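Local atomic coordinates of aminotransferase, class III (Deinococcus radiodurans, PDB entry 3I4J), a protein that probably transfers amino groups between amino and keto compounds with the help of pyridoxal phosphate, as other class-III aminotransferases do. Residues A55-R60 against H299-A304; P166-N171 against A205-A210; V191-A196 against G225-A230; G326-A331 against A412-L417. The protein carries 1 engineered substitution. All blocks are in the same frame, centred on the assembly; numbering follows the deposited sequence.

Interaction 1: residues A55-R60 against H299-A304; sequences AAQAAR and HPVSVA
Gln57 lies across the first turn of helix 300-315, its side chain slanting across Pro300 and its root against Ala304, where the last turns of helix 48-60 meet that helix. The two helices form a close antiparallel pair: the axes of the short segments approach to 8.6 Å, and their N-to-C directions differ by 154°. Small residues and proline line the interface, and Gln57 and Val301 are the facing pair, with CA atoms 5.5 Å apart.

In Gln57 CG stands anti to the backbone N (chi1 -172°), which sets this methylene against the carbonyl of Pro300, with CG 3.4 Å from Pro300 O. The chain then bends at chi2. Its NE2 comes to 3.8 Å from Pro300 CB, but that nitrogen is spent on the carbonyl of Leu61, just beyond the end of its own helix. The amide is thereby tied to the chain following helix 48-60 while its aliphatic part packs on the neighbouring helix. An alanine here would probably leave the Leu61 carbonyl without this donor and open a gap over Pro300.

Val73 of helix 72-84 also touches both Gln57 and Pro300. Ala58 packs on Met54 of the second subunit, so the helix pair borders the dimer interface. Val301 completes the contact by directing a single methyl at Ala58, with CG2 4.1 Å from Ala58 CA. At the following turn the small side chain of Ala304 meets the root of the glutamine, Ala304 CB lying 3.6 Å from Gln57 CB.

Interaction 2: residues P166-N171 against A205-A210; sequences PDPARN and AALAPA
Leu207 fits its forked end against two prolines of the 166-171 loop, one branch to each. CD2 rests on the ring of Pro166, 3.6 Å from Pro166 CG, while CD1 presses on Pro168 at 3.5 Å from Pro168 CG, tighter than usual for two carbons. The leucine crosses the Pro168 side chain at about a right angle. CG of Leu207 stands anti to the backbone N (chi1 177°), which puts the fork close to Pro166 CG. Pro166 also touches Pro209, whose CG lies 3.8 Å from Pro166 CB. Further on, Ala210 points its methyl at two carbonyls, with CB 3.3 Å from Arg170 O and somewhat farther from Pro168 O.

The carbonyl of Pro168 lies inside a type I beta turn from Asp167 to Arg170, and that of Arg170 directly follows it; Arg170 N closes the turn on Asp167 O. An Asx turn reinforces it: Ala169 N donates to Asp167 OD1, approaching from above the carboxylate plane. One water joins the two loops, giving a hydrogen to Asp167 O and accepting from Ala210 N at 2.8 Å.

Beyond this shell, Asp175 accepts from the backbone N of Asp167, and Glu174 forms a salt bridge with Arg170 NE, so the turn is tied to helix 172-176. In the 205-210 segment, the Ala210 carbonyl accepts from Trp249 NE1, while Leu207 is backbone-bonded to Val200 and packs on Arg347 of strand 343-349.

Interaction 3: residues V191-A196 against G225-A230; sequences VAAFMA and GIIFIA
Strands 191-196 and 227-231 are the parallel neighbours of a beta-alpha-beta unit, joined through helix 213-224, in the large mixed sheet of the aminotransferase fold. Phe194 N donates to Ile227 O at 2.9 Å, and Phe194 O accepts from Ile229 N at 2.9 Å with an N-H...O angle of 174°. Ala196 N then bonds to Ile229 O, continuing the ladder.

On the sheet face of Phe194 and Phe228 the two aromatic side chains lie side by side and point the same way, both with CG anti to the backbone N. Phe194 CD2 is 3.9 Å from Phe228 CD1, while Phe194 O lies at the edge of the Phe228 ring, in its plane. Both side chains pack on helix 213-224. An alanine in place of Phe228 would probably open a gap beside the Phe194 ring and against helix 213-224.

Ala193, Met195, Ile227 and Ile229 share the other face. Ile229 CG2 touches Met195 CG at 3.8 Å, and Ile229 CD1 reaches Ala193 CB. Before the ladder begins, Ile226 CG2 meets Val191 CG1, also 3.8 Å away. With carbon lining both faces, the chemistry implies that backbone hydrogen bonds set the register and apolar packing shields them.

Interaction 4: residues G326-A331 against A412-L417; sequences GAQLLA and AEVDGL. Engineered in segment 412-417: Gly416 (natural residue Glu).
Gln328 reaches out from helix 318-339 and overlaps the side chain of Val414, the two meeting tip to tip. CG of the glutamine is anti to the backbone N (chi1 174°) and the chain stays extended beyond it, which brings the flat amide up to the valine: Gln328 CD is 3.5 Å from Val414 CG1, and Gln328 OE1 is equally near Val414 CB.

The amide nitrogen turns to Asp415. Gln328 NE2 makes a weak hydrogen bond to Asp415 OD1, at 3.4 Å and bent, with the amide and carboxylate planes 79° apart. A water bridges the same two atoms, accepting from Gln328 NE2 at 3.1 Å and donating to Asp415 OD1 at 2.6 Å. Both ends of the amide have further partners, since OE1 accepts from Arg325 NE and NE2 also donates to Ala411 O. Together these bonds should fix the rotation of the amide, with the nitrogen on the aspartate side.

Deeper in the contact the packing is wholly apolar. Leu329 sets CB against Val414 CG1 at 3.9 Å, and its CD1 meets CD2 of Leu417 at the same distance, the two leucines crossing at about a right angle. Gly416, an engineered replacement for glutamate, takes no part.

The segments run nearly parallel, their axes 26° apart and 9.8 Å at closest approach, and join helix 318-339 to the C-terminal helix 411-428. Leu329 also packs on Leu353 of strand 352-357 and on Pro405, while Leu417 touches Leu384.

Overall arrangement
All four contacts belong to one class-III aminotransferase chain, and none touches another. Interactions 2 and 3 alternate along the chain, and their nearest atoms are about 8 Å apart; Arg127 of strand 123-127 links them, touching Pro166 and Pro209 of the former and Ala196 of the latter. Interaction 4 comes equally near interaction 2, whose Leu207 packs on strand 343-349, the antiparallel neighbour of strand 352-357, on which Leu329 of interaction 4 packs. Interaction 1 stands apart at the dimer interface, its centre 41 Å from that of interaction 2, although its helix 300-315 leads into helix 318-339 of interaction 4. Strand 227-231 ends at Asp231, consistent with the cofactor-binding aspartate of this fold.

Interaction 1: residues A55-R60 against H299-A304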
loop_
_atom_site.group_PDB
_atom_site.type_symbol
_atom_site.label_atom_id
_atom_site.label_comp_id
_atom_site.label_asym_id
_atom_site.label_seq_id
_atom_site.Cartn_x
_atom_site.Cartn_y
_atom_site.Cartn_z
ATOM N N ALA C 55 -3.409 19.438 1.616
ATOM C CA ALA C 55 -3.777 20.306 0.498
ATOM C C ALA C 55 -2.587 21.162 0.075
ATOM O O ALA C 55 -2.307 21.323 -1.115
ATOM C CB ALA C 55 -4.950 21.201 0.898
ATOM N N ALA C 56 -1.880 21.715 1.054
ATOM C CA ALA C 56 -0.721 22.545 0.757
ATOM C C ALA C 56 0.363 21.740 0.040
ATOM O O ALA C 56 0.996 22.234 -0.893
ATOM C CB ALA C 56 -0.165 23.154 2.045
ATOM N N GLN C 57 0.581 20.497 0.463
ATOM C CA GLN C 57 1.600 19.671 -0.175
ATOM C C GLN C 57 1.179 19.276 -1.593
ATOM O O GLN C 57 2.018 19.187 -2.490
ATOM C CB GLN C 57 1.876 18.404 0.649
ATOM C CG GLN C 57 3.072 17.589 0.142
ATOM C CD GLN C 57 4.369 18.370 0.218
ATOM O OE1 GLN C 57 4.683 18.964 1.249
ATOM N NE2 GLN C 57 5.131 18.372 -0.872
ATOM N N ALA C 58 -0.114 19.040 -1.793
ATOM C CA ALA C 58 -0.616 18.664 -3.115
ATOM C C ALA C 58 -0.421 19.810 -4.111
ATOM O O ALA C 58 -0.100 19.592 -5.284
ATOM C CB ALA C 58 -2.087 18.292 -3.028
ATOM N N ALA C 59 -0.604 21.034 -3.630
ATOM C CA ALA C 59 -0.458 22.219 -4.472
ATOM C C ALA C 59 1.006 22.574 -4.738
ATOM O O ALA C 59 1.327 23.195 -5.752
ATOM C CB ALA C 59 -1.171 23.410 -3.816
ATOM N N ARG C 60 1.890 22.169 -3.832
ATOM C CA ARG C 60 3.316 22.462 -3.948
ATOM C C ARG C 60 4.132 21.387 -4.678
ATOM O O ARG C 60 4.813 21.680 -5.652
ATOM C CB ARG C 60 3.895 22.694 -2.546
ATOM C CG ARG C 60 5.400 22.914 -2.493
ATOM C CD ARG C 60 5.809 24.216 -3.170
ATOM N NE ARG C 60 7.213 24.533 -2.914
ATOM C CZ ARG C 60 7.861 25.560 -3.459
ATOM N NH1 ARG C 60 7.232 26.377 -4.297
ATOM N NH2 ARG C 60 9.140 25.769 -3.170
ATOM N N HIS C 299 5.793 9.016 -0.752
ATOM C CA HIS C 299 4.792 9.919 -1.325
ATOM C C HIS C 299 4.690 11.231 -0.535
ATOM O O HIS C 299 4.314 11.224 0.636
ATOM C CB HIS C 299 3.441 9.192 -1.348
ATOM C CG HIS C 299 2.305 10.020 -1.858
ATOM N ND1 HIS C 299 2.351 10.694 -3.060
ATOM C CD2 HIS C 299 1.078 10.257 -1.340
ATOM C CE1 HIS C 299 1.199 11.310 -3.259
ATOM N NE2 HIS C 299 0.409 11.059 -2.232
ATOM N N PRO C 300 5.017 12.373 -1.171
ATOM C CA PRO C 300 4.954 13.669 -0.485
ATOM C C PRO C 300 3.671 14.032 0.257
ATOM O O PRO C 300 3.729 14.487 1.394
ATOM C CB PRO C 300 5.283 14.665 -1.598
ATOM C CG PRO C 300 6.298 13.903 -2.394
ATOM C CD PRO C 300 5.652 12.522 -2.493
ATOM N N VAL C 301 2.515 13.854 -0.368
ATOM C CA VAL C 301 1.283 14.221 0.314
ATOM C C VAL C 301 1.049 13.347 1.535
ATOM O O VAL C 301 0.607 13.831 2.577
ATOM C CB VAL C 301 0.058 14.123 -0.618
ATOM C CG1 VAL C 301 -1.168 14.674 0.091
ATOM C CG2 VAL C 301 0.312 14.908 -1.896
ATOM N N SER C 302 1.348 12.057 1.407
ATOM C CA SER C 302 1.160 11.136 2.521
ATOM C C SER C 302 2.152 11.441 3.637
ATOM O O SER C 302 1.819 11.348 4.814
ATOM C CB SER C 302 1.314 9.694 2.043
ATOM O OG SER C 302 0.258 9.359 1.156
ATOM N N VAL C 303 3.369 11.810 3.259
ATOM C CA VAL C 303 4.394 12.151 4.240
ATOM C C VAL C 303 3.980 13.431 4.966
ATOM O O VAL C 303 4.142 13.546 6.182
ATOM C CB VAL C 303 5.767 12.326 3.553
ATOM C CG1 VAL C 303 6.800 12.872 4.540
ATOM C CG2 VAL C 303 6.236 10.978 3.011
ATOM N N ALA C 304 3.434 14.391 4.223
ATOM C CA ALA C 304 2.974 15.640 4.822
ATOM C C ALA C 304 1.890 15.336 5.859
ATOM O O ALA C 304 1.804 15.997 6.890
ATOM C CB ALA C 304 2.424 16.575 3.738
#

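Interaction 2: residues P166-N171 against A205-A210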
loop_
_atom_site.group_PDB
_atom_site.type_symbol
_atom_site.label_atom_id
_atom_site.label_comp_id
_atom_site.label_asym_id
_atom_site.label_seq_id
_atom_site.Cartn_x
_atom_site.Cartn_y
_atom_site.Cartn_z
ATOM N N PRO C 166 4.828 -15.160 25.392
ATOM C CA PRO C 166 5.356 -14.614 26.644
ATOM C C PRO C 166 4.433 -14.957 27.816
ATOM O O PRO C 166 3.228 -15.154 27.634
ATOM C CB PRO C 166 5.426 -13.112 26.365
ATOM C CG PRO C 166 4.313 -12.898 25.376
ATOM C CD PRO C 166 4.447 -14.084 24.459
ATOM N N ASP C 167 5.005 -15.044 29.011
ATOM C CA ASP C 167 4.224 -15.354 30.206
ATOM C C ASP C 167 4.365 -14.194 31.178
ATOM O O ASP C 167 5.338 -14.113 31.922
ATOM C CB ASP C 167 4.725 -16.635 30.870
ATOM C CG ASP C 167 3.831 -17.079 32.012
ATOM O OD1 ASP C 167 2.961 -16.282 32.420
ATOM O OD2 ASP C 167 4.000 -18.215 32.505
ATOM N N PRO C 168 3.387 -13.278 31.178
ATOM C CA PRO C 168 3.355 -12.093 32.040
ATOM C C PRO C 168 3.433 -12.400 33.539
ATOM O O PRO C 168 3.779 -11.530 34.337
ATOM C CB PRO C 168 2.031 -11.431 31.663
ATOM C CG PRO C 168 1.819 -11.869 30.247
ATOM C CD PRO C 168 2.203 -13.314 30.302
ATOM N N ALA C 169 3.115 -13.635 33.914
ATOM C CA ALA C 169 3.137 -14.033 35.320
ATOM C C ALA C 169 4.508 -14.530 35.774
ATOM O O ALA C 169 4.733 -14.773 36.961
ATOM C CB ALA C 169 2.076 -15.109 35.569
ATOM N N ARG C 170 5.424 -14.676 34.826
ATOM C CA ARG C 170 6.768 -15.142 35.131
ATOM C C ARG C 170 7.725 -13.954 35.145
ATOM O O ARG C 170 7.445 -12.917 34.545
ATOM C CB ARG C 170 7.202 -16.153 34.064
ATOM C CG ARG C 170 8.548 -16.823 34.282
ATOM C CD ARG C 170 8.806 -17.823 33.158
ATOM N NE ARG C 170 10.037 -18.588 33.339
ATOM C CZ ARG C 170 10.499 -19.472 32.461
ATOM N NH1 ARG C 170 9.832 -19.700 31.335
ATOM N NH2 ARG C 170 11.621 -20.135 32.707
ATOM N N ASN C 171 8.844 -14.100 35.848
ATOM C CA ASN C 171 9.851 -13.048 35.899
ATOM C C ASN C 171 10.257 -12.758 34.448
ATOM O O ASN C 171 10.644 -13.666 33.720
ATOM C CB ASN C 171 11.056 -13.530 36.714
ATOM C CG ASN C 171 12.233 -12.579 36.644
ATOM O OD1 ASN C 171 12.986 -12.570 35.668
ATOM N ND2 ASN C 171 12.396 -11.766 37.680
ATOM N N ALA C 205 -5.034 -10.243 22.171
ATOM C CA ALA C 205 -5.384 -8.909 22.645
ATOM C C ALA C 205 -4.589 -8.289 23.790
ATOM O O ALA C 205 -4.819 -8.586 24.961
ATOM C CB ALA C 205 -6.879 -8.861 22.977
ATOM N N ALA C 206 -3.665 -7.405 23.427
ATOM C CA ALA C 206 -2.857 -6.662 24.384
ATOM C C ALA C 206 -1.965 -7.453 25.330
ATOM O O ALA C 206 -1.626 -6.966 26.410
ATOM C CB ALA C 206 -3.760 -5.733 25.193
ATOM N N LEU C 207 -1.581 -8.660 24.936
ATOM C CA LEU C 207 -0.694 -9.460 25.780
ATOM C C LEU C 207 0.646 -8.735 25.864
ATOM O O LEU C 207 1.229 -8.375 24.842
ATOM C CB LEU C 207 -0.484 -10.849 25.179
ATOM C CG LEU C 207 0.492 -11.725 25.974
ATOM C CD1 LEU C 207 -0.099 -11.995 27.352
ATOM C CD2 LEU C 207 0.747 -13.032 25.235
ATOM N N ALA C 208 1.130 -8.522 27.084
ATOM C CA ALA C 208 2.397 -7.837 27.285
ATOM C C ALA C 208 3.281 -8.610 28.252
ATOM O O ALA C 208 2.810 -9.103 29.276
ATOM C CB ALA C 208 2.158 -6.430 27.821
ATOM N N PRO C 209 4.573 -8.742 27.924
ATOM C CA PRO C 209 5.531 -9.458 28.770
ATOM C C PRO C 209 5.733 -8.698 30.080
ATOM O O PRO C 209 5.370 -7.524 30.191
ATOM C CB PRO C 209 6.799 -9.475 27.917
ATOM C CG PRO C 209 6.256 -9.433 26.507
ATOM C CD PRO C 209 5.183 -8.392 26.631
ATOM N N ALA C 210 6.308 -9.374 31.067
ATOM C CA ALA C 210 6.558 -8.764 32.365
ATOM C C ALA C 210 7.784 -7.864 32.302
ATOM O O ALA C 210 8.576 -7.931 31.353
ATOM C CB ALA C 210 6.770 -9.852 33.413
HETATM O O HOH W 1 7.144 -12.083 30.804
#

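Interaction 3: residues V191-A196 against G225-A230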
loop_
_atom_site.group_PDB
_atom_site.type_symbol
_atom_site.label_atom_id
_atom_site.label_comp_id
_atom_site.label_asym_id
_atom_site.label_seq_id
_atom_site.Cartn_x
_atom_site.Cartn_y
_atom_site.Cartn_z
ATOM N N VAL C 191 20.911 -17.763 12.458
ATOM C CA VAL C 191 19.850 -16.785 12.696
ATOM C C VAL C 191 20.158 -15.349 12.291
ATOM O O VAL C 191 21.192 -14.786 12.651
ATOM C CB VAL C 191 19.428 -16.790 14.181
ATOM C CG1 VAL C 191 18.272 -15.824 14.405
ATOM C CG2 VAL C 191 19.036 -18.193 14.592
ATOM N N ALA C 192 19.224 -14.747 11.559
ATOM C CA ALA C 192 19.383 -13.379 11.104
ATOM C C ALA C 192 18.718 -12.366 12.026
ATOM O O ALA C 192 19.245 -11.279 12.248
ATOM C CB ALA C 192 18.819 -13.231 9.685
ATOM N N ALA C 193 17.559 -12.713 12.576
ATOM C CA ALA C 193 16.857 -11.757 13.424
ATOM C C ALA C 193 15.798 -12.362 14.324
ATOM O O ALA C 193 15.486 -13.549 14.245
ATOM C CB ALA C 193 16.200 -10.681 12.537
ATOM N N PHE C 194 15.270 -11.509 15.195
ATOM C CA PHE C 194 14.180 -11.851 16.096
ATOM C C PHE C 194 13.226 -10.681 15.964
ATOM O O PHE C 194 13.611 -9.528 16.195
ATOM C CB PHE C 194 14.632 -11.957 17.555
ATOM C CG PHE C 194 13.484 -12.019 18.533
ATOM C CD1 PHE C 194 12.535 -13.037 18.451
ATOM C CD2 PHE C 194 13.329 -11.039 19.508
ATOM C CE1 PHE C 194 11.443 -13.076 19.325
ATOM C CE2 PHE C 194 12.242 -11.070 20.386
ATOM C CZ PHE C 194 11.299 -12.090 20.292
ATOM N N MET C 195 11.988 -10.971 15.574
ATOM C CA MET C 195 10.984 -9.933 15.411
ATOM C C MET C 195 9.807 -10.194 16.346
ATOM O O MET C 195 9.331 -11.325 16.462
ATOM C CB MET C 195 10.499 -9.885 13.946
ATOM C CG MET C 195 9.472 -8.781 13.653
ATOM S SD MET C 195 9.123 -8.548 11.864
ATOM C CE MET C 195 8.482 -10.140 11.430
ATOM N N ALA C 196 9.346 -9.143 17.021
ATOM C CA ALA C 196 8.217 -9.268 17.933
ATOM C C ALA C 196 7.475 -7.956 18.141
ATOM O O ALA C 196 8.048 -6.874 18.003
ATOM C CB ALA C 196 8.693 -9.800 19.290
ATOM N N GLY C 225 24.435 -11.565 18.065
ATOM C CA GLY C 225 24.727 -10.840 16.841
ATOM C C GLY C 225 23.567 -10.832 15.858
ATOM O O GLY C 225 23.782 -10.697 14.655
ATOM N N ILE C 226 22.344 -10.980 16.362
ATOM C CA ILE C 226 21.165 -10.969 15.492
ATOM C C ILE C 226 20.438 -9.627 15.549
ATOM O O ILE C 226 20.554 -8.880 16.519
ATOM C CB ILE C 226 20.171 -12.109 15.848
ATOM C CG1 ILE C 226 19.585 -11.895 17.250
ATOM C CG2 ILE C 226 20.884 -13.460 15.729
ATOM C CD1 ILE C 226 18.464 -12.867 17.616
ATOM N N ILE C 227 19.699 -9.319 14.487
ATOM C CA ILE C 227 18.957 -8.068 14.397
ATOM C C ILE C 227 17.654 -8.151 15.190
ATOM O O ILE C 227 16.866 -9.076 15.000
ATOM C CB ILE C 227 18.613 -7.738 12.917
ATOM C CG1 ILE C 227 19.900 -7.476 12.122
ATOM C CG2 ILE C 227 17.687 -6.532 12.845
ATOM C CD1 ILE C 227 20.645 -6.231 12.548
ATOM N N PHE C 228 17.438 -7.188 16.079
ATOM C CA PHE C 228 16.220 -7.146 16.879
ATOM C C PHE C 228 15.241 -6.199 16.182
ATOM O O PHE C 228 15.490 -4.993 16.046
ATOM C CB PHE C 228 16.551 -6.672 18.302
ATOM C CG PHE C 228 15.353 -6.515 19.206
ATOM C CD1 PHE C 228 14.169 -7.216 18.978
ATOM C CD2 PHE C 228 15.433 -5.690 20.325
ATOM C CE1 PHE C 228 13.088 -7.093 19.854
ATOM C CE2 PHE C 228 14.362 -5.562 21.204
ATOM C CZ PHE C 228 13.185 -6.266 20.969
ATOM N N ILE C 229 14.138 -6.766 15.701
ATOM C CA ILE C 229 13.124 -5.986 15.002
ATOM C C ILE C 229 11.902 -5.830 15.892
ATOM O O ILE C 229 11.339 -6.819 16.344
ATOM C CB ILE C 229 12.677 -6.687 13.694
ATOM C CG1 ILE C 229 13.888 -6.953 12.793
ATOM C CG2 ILE C 229 11.663 -5.816 12.959
ATOM C CD1 ILE C 229 13.585 -7.850 11.594
ATOM N N ALA C 230 11.503 -4.589 16.153
ATOM C CA ALA C 230 10.323 -4.335 16.965
ATOM C C ALA C 230 9.174 -3.991 16.024
ATOM O O ALA C 230 9.232 -2.993 15.302
ATOM C CB ALA C 230 10.565 -3.182 17.924
#

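Interaction 4: residues G326-A331 against A412-L417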
loop_
_atom_site.group_PDB
_atom_site.type_symbol
_atom_site.label_atom_id
_atom_site.label_comp_id
_atom_site.label_asym_id
_atom_site.label_seq_id
_atom_site.Cartn_x
_atom_site.Cartn_y
_atom_site.Cartn_z
ATOM N N GLY C 326 -5.678 5.533 29.228
ATOM C CA GLY C 326 -5.501 4.090 29.208
ATOM C C GLY C 326 -5.716 3.513 30.595
ATOM O O GLY C 326 -6.350 2.468 30.758
ATOM N N ALA C 327 -5.187 4.200 31.604
ATOM C CA ALA C 327 -5.344 3.760 32.988
ATOM C C ALA C 327 -6.824 3.788 33.369
ATOM O O ALA C 327 -7.340 2.853 33.989
ATOM C CB ALA C 327 -4.538 4.670 33.922
ATOM N N GLN C 328 -7.508 4.859 32.984
ATOM C CA GLN C 328 -8.929 5.003 33.278
ATOM C C GLN C 328 -9.748 3.893 32.624
ATOM O O GLN C 328 -10.596 3.275 33.264
ATOM C CB GLN C 328 -9.444 6.362 32.786
ATOM C CG GLN C 328 -10.953 6.522 32.930
ATOM C CD GLN C 328 -11.483 7.768 32.251
ATOM O OE1 GLN C 328 -10.776 8.423 31.484
ATOM N NE2 GLN C 328 -12.742 8.091 32.517
ATOM N N LEU C 329 -9.496 3.640 31.344
ATOM C CA LEU C 329 -10.242 2.606 30.639
ATOM C C LEU C 329 -9.957 1.219 31.218
ATOM O O LEU C 329 -10.875 0.421 31.397
ATOM C CB LEU C 329 -9.920 2.657 29.140
ATOM C CG LEU C 329 -10.719 1.772 28.172
ATOM C CD1 LEU C 329 -12.205 1.810 28.504
ATOM C CD2 LEU C 329 -10.480 2.269 26.746
ATOM N N LEU C 330 -8.697 0.935 31.528
ATOM C CA LEU C 330 -8.343 -0.364 32.099
ATOM C C LEU C 330 -9.069 -0.568 33.428
ATOM O O LEU C 330 -9.591 -1.647 33.698
ATOM C CB LEU C 330 -6.828 -0.464 32.325
ATOM C CG LEU C 330 -6.357 -1.724 33.067
ATOM C CD1 LEU C 330 -6.808 -2.974 32.317
ATOM C CD2 LEU C 330 -4.835 -1.698 33.204
ATOM N N ALA C 331 -9.102 0.478 34.254
ATOM C CA ALA C 331 -9.767 0.402 35.551
ATOM C C ALA C 331 -11.247 0.105 35.341
ATOM O O ALA C 331 -11.856 -0.646 36.103
ATOM C CB ALA C 331 -9.592 1.718 36.308
ATOM N N ALA C 412 -14.646 11.815 29.810
ATOM C CA ALA C 412 -16.082 11.586 29.725
ATOM C C ALA C 412 -16.393 10.567 28.634
ATOM O O ALA C 412 -17.265 9.710 28.801
ATOM C CB ALA C 412 -16.810 12.898 29.445
ATOM N N GLU C 413 -15.675 10.660 27.516
ATOM C CA GLU C 413 -15.890 9.733 26.409
ATOM C C GLU C 413 -15.427 8.317 26.774
ATOM O O GLU C 413 -15.983 7.334 26.286
ATOM C CB GLU C 413 -15.182 10.253 25.149
ATOM C CG GLU C 413 -15.694 11.640 24.734
ATOM C CD GLU C 413 -14.968 12.240 23.545
ATOM O OE1 GLU C 413 -13.755 11.982 23.380
ATOM O OE2 GLU C 413 -15.614 12.995 22.783
ATOM N N VAL C 414 -14.419 8.204 27.639
ATOM C CA VAL C 414 -13.964 6.884 28.066
ATOM C C VAL C 414 -15.096 6.246 28.883
ATOM O O VAL C 414 -15.383 5.057 28.748
ATOM C CB VAL C 414 -12.675 6.960 28.934
ATOM C CG1 VAL C 414 -12.427 5.618 29.625
ATOM C CG2 VAL C 414 -11.478 7.297 28.063
ATOM N N ASP C 415 -15.756 7.042 29.722
ATOM C CA ASP C 415 -16.858 6.509 30.516
ATOM C C ASP C 415 -18.019 6.109 29.609
ATOM O O ASP C 415 -18.700 5.118 29.865
ATOM C CB ASP C 415 -17.329 7.528 31.559
ATOM C CG ASP C 415 -16.342 7.692 32.698
ATOM O OD1 ASP C 415 -15.740 6.679 33.113
ATOM O OD2 ASP C 415 -16.174 8.827 33.186
ATOM N N GLY C 416 -18.237 6.879 28.545
ATOM C CA GLY C 416 -19.308 6.559 27.615
ATOM C C GLY C 416 -19.030 5.245 26.908
ATOM O O GLY C 416 -19.928 4.429 26.691
ATOM N N LEU C 417 -17.772 5.041 26.542
ATOM C CA LEU C 417 -17.362 3.811 25.874
ATOM C C LEU C 417 -17.651 2.634 26.807
ATOM O O LEU C 417 -18.209 1.620 26.393
ATOM C CB LEU C 417 -15.867 3.880 25.538
ATOM C CG LEU C 417 -15.190 2.714 24.812
ATOM C CD1 LEU C 417 -13.844 3.185 24.266
ATOM C CD2 LEU C 417 -15.004 1.539 25.756
HETATM O O HOH W 2 -13.813 6.456 34.905
#